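Local coordinates for ABC transporter periplasmic-binding protein YtfQ (Mycobacterium smegmatis, PDB 6HBD) that binds beta-D-galactofuranose between its lobes and probably serves as the sugar-binding component of an ABC transporter, at residues 20-25 / 76-81. Residues are numbered along the deposited sequence; the frame is centred on the assembly and turned at random.
Sequences LGFAQV and VIAFSP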
loop_
_atom_site.group_PDB
_atom_site.type_symbol
_atom_site.label_atom_id
_atom_site.label_comp_id
_atom_site.label_asym_id
_atom_site.label_seq_id
_atom_site.Cartn_x
_atom_site.Cartn_y
_atom_site.Cartn_z
ATOM N N LEU A 20 -17.316 -14.363 7.164
ATOM C CA LEU A 20 -16.143 -13.932 6.403
ATOM C C LEU A 20 -14.902 -14.181 7.233
ATOM O O LEU A 20 -14.917 -13.946 8.436
ATOM C CB LEU A 20 -16.287 -12.422 6.111
ATOM C CG LEU A 20 -15.350 -11.727 5.098
ATOM C CD1 LEU A 20 -14.132 -11.141 5.761
ATOM C CD2 LEU A 20 -15.000 -12.605 3.934
ATOM N N GLY A 21 -13.857 -14.702 6.608
ATOM C CA GLY A 21 -12.568 -14.912 7.253
ATOM C C GLY A 21 -11.554 -13.997 6.595
ATOM O O GLY A 21 -11.361 -14.090 5.376
ATOM N N PHE A 22 -10.959 -13.058 7.351
ATOM C CA PHE A 22 -9.968 -12.144 6.784
ATOM C C PHE A 22 -8.613 -12.426 7.383
ATOM O O PHE A 22 -8.496 -12.430 8.606
ATOM C CB PHE A 22 -10.331 -10.669 6.985
ATOM C CG PHE A 22 -9.535 -9.794 6.041
ATOM C CD1 PHE A 22 -9.938 -9.623 4.729
ATOM C CD2 PHE A 22 -8.307 -9.274 6.418
ATOM C CE1 PHE A 22 -9.172 -8.886 3.837
ATOM C CE2 PHE A 22 -7.531 -8.556 5.513
ATOM C CZ PHE A 22 -7.970 -8.367 4.231
ATOM N N ALA A 23 -7.585 -12.638 6.533
ATOM C CA ALA A 23 -6.218 -12.885 6.997
ATOM C C ALA A 23 -5.304 -11.680 6.695
ATOM O O ALA A 23 -4.744 -11.562 5.597
ATOM C CB ALA A 23 -5.670 -14.164 6.388
ATOM N N GLN A 24 -5.180 -10.770 7.679
ATOM C CA GLN A 24 -4.361 -9.562 7.534
ATOM C C GLN A 24 -2.888 -9.885 7.545
ATOM O O GLN A 24 -2.465 -10.881 8.143
ATOM C CB GLN A 24 -4.642 -8.513 8.655
ATOM C CG GLN A 24 -5.478 -7.290 8.263
ATOM C CD GLN A 24 -4.969 -6.406 7.141
ATOM O OE1 GLN A 24 -4.062 -6.739 6.378
ATOM N NE2 GLN A 24 -5.575 -5.233 7.015
ATOM N N VAL A 25 -2.115 -8.998 6.895
ATOM C CA VAL A 25 -0.664 -9.067 6.821
ATOM C C VAL A 25 -0.120 -8.954 8.263
ATOM O O VAL A 25 0.397 -9.925 8.809
ATOM C CB VAL A 25 -0.102 -7.932 5.923
ATOM C CG1 VAL A 25 1.408 -7.842 6.053
ATOM C CG2 VAL A 25 -0.505 -8.111 4.472
ATOM N N VAL A 76 -16.955 -17.192 2.744
ATOM C CA VAL A 76 -15.995 -16.539 1.835
ATOM C C VAL A 76 -14.716 -16.268 2.621
ATOM O O VAL A 76 -14.775 -16.074 3.836
ATOM C CB VAL A 76 -16.563 -15.223 1.225
ATOM C CG1 VAL A 76 -15.504 -14.472 0.412
ATOM C CG2 VAL A 76 -17.790 -15.493 0.367
ATOM N N ILE A 77 -13.561 -16.261 1.930
ATOM C CA ILE A 77 -12.250 -15.924 2.514
ATOM C C ILE A 77 -11.656 -14.742 1.742
ATOM O O ILE A 77 -11.833 -14.623 0.528
ATOM C CB ILE A 77 -11.265 -17.139 2.558
ATOM C CG1 ILE A 77 -11.733 -18.155 3.619
ATOM C CG2 ILE A 77 -9.822 -16.685 2.861
ATOM C CD1 ILE A 77 -11.107 -19.559 3.545
ATOM N N ALA A 78 -10.970 -13.860 2.461
ATOM C CA ALA A 78 -10.290 -12.727 1.861
ATOM C C ALA A 78 -9.023 -12.486 2.634
ATOM O O ALA A 78 -8.959 -12.809 3.819
ATOM C CB ALA A 78 -11.181 -11.503 1.890
ATOM N N PHE A 79 -7.987 -11.997 1.952
ATOM C CA PHE A 79 -6.702 -11.728 2.589
ATOM C C PHE A 79 -5.897 -10.761 1.750
ATOM O O PHE A 79 -6.286 -10.442 0.625
ATOM C CB PHE A 79 -5.916 -13.041 2.821
ATOM C CG PHE A 79 -5.365 -13.729 1.593
ATOM C CD1 PHE A 79 -6.201 -14.423 0.731
ATOM C CD2 PHE A 79 -4.004 -13.716 1.320
ATOM C CE1 PHE A 79 -5.699 -15.023 -0.418
ATOM C CE2 PHE A 79 -3.502 -14.320 0.169
ATOM C CZ PHE A 79 -4.353 -14.973 -0.689
ATOM N N SER A 80 -4.776 -10.294 2.306
ATOM C CA SER A 80 -3.862 -9.391 1.629
ATOM C C SER A 80 -2.556 -10.166 1.428
ATOM O O SER A 80 -1.769 -10.264 2.370
ATOM C CB SER A 80 -3.643 -8.139 2.456
ATOM O OG SER A 80 -2.473 -7.460 2.043
ATOM N N PRO A 81 -2.332 -10.781 0.238
ATOM C CA PRO A 81 -1.096 -11.563 0.033
ATOM C C PRO A 81 0.189 -10.792 0.346
ATOM O O PRO A 81 0.630 -9.967 -0.461
ATOM C CB PRO A 81 -1.173 -12.009 -1.439
ATOM C CG PRO A 81 -2.478 -11.611 -1.935
ATOM C CD PRO A 81 -3.185 -10.755 -0.965
#
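F22 lies over A78 where two adjacent parallel strands, 20-24 and 76-79, run side by side. They sit between strands 49-54 and 101-104 in the sheet of one lobe of the periplasmic binding protein fold. The F22 CG is anti to the backbone N (chi1 -163°), which swings the ring across to the neighbouring strand. F22 CD1 touches A78 CB at 3.6 Å. F79 CA lies 4.2 Å from the F22 ring centroid, a CH-pi contact over one face. L20 CD2 sits 4.0 Å from V76 CG1. Helix 30-46 covers this face. Three backbone hydrogen bonds join the tight part: G21 N to V76 O, A78 N to G21 O at 3.0 Å, and A23 N to A78 O. On the face of A23, I77 and F79, G21 adds no side chain, A23 CB meets F79 CB at 3.7 Å, and F69 of helix 59-72 packs on A23 and I77. The ladder ends there; A23 O is then 3.5 Å from S80 N. V25 CG2 touches S80 OG at 3.2 Å, and V25 N donates to Q24 OE1. Even this looser end is buried. S80 OG is hydrogen-bonded to D105 OD1, of the sugar pocket. The chemistry implies an apolar strand core giving way to polar groups beside the bound galactofuranose.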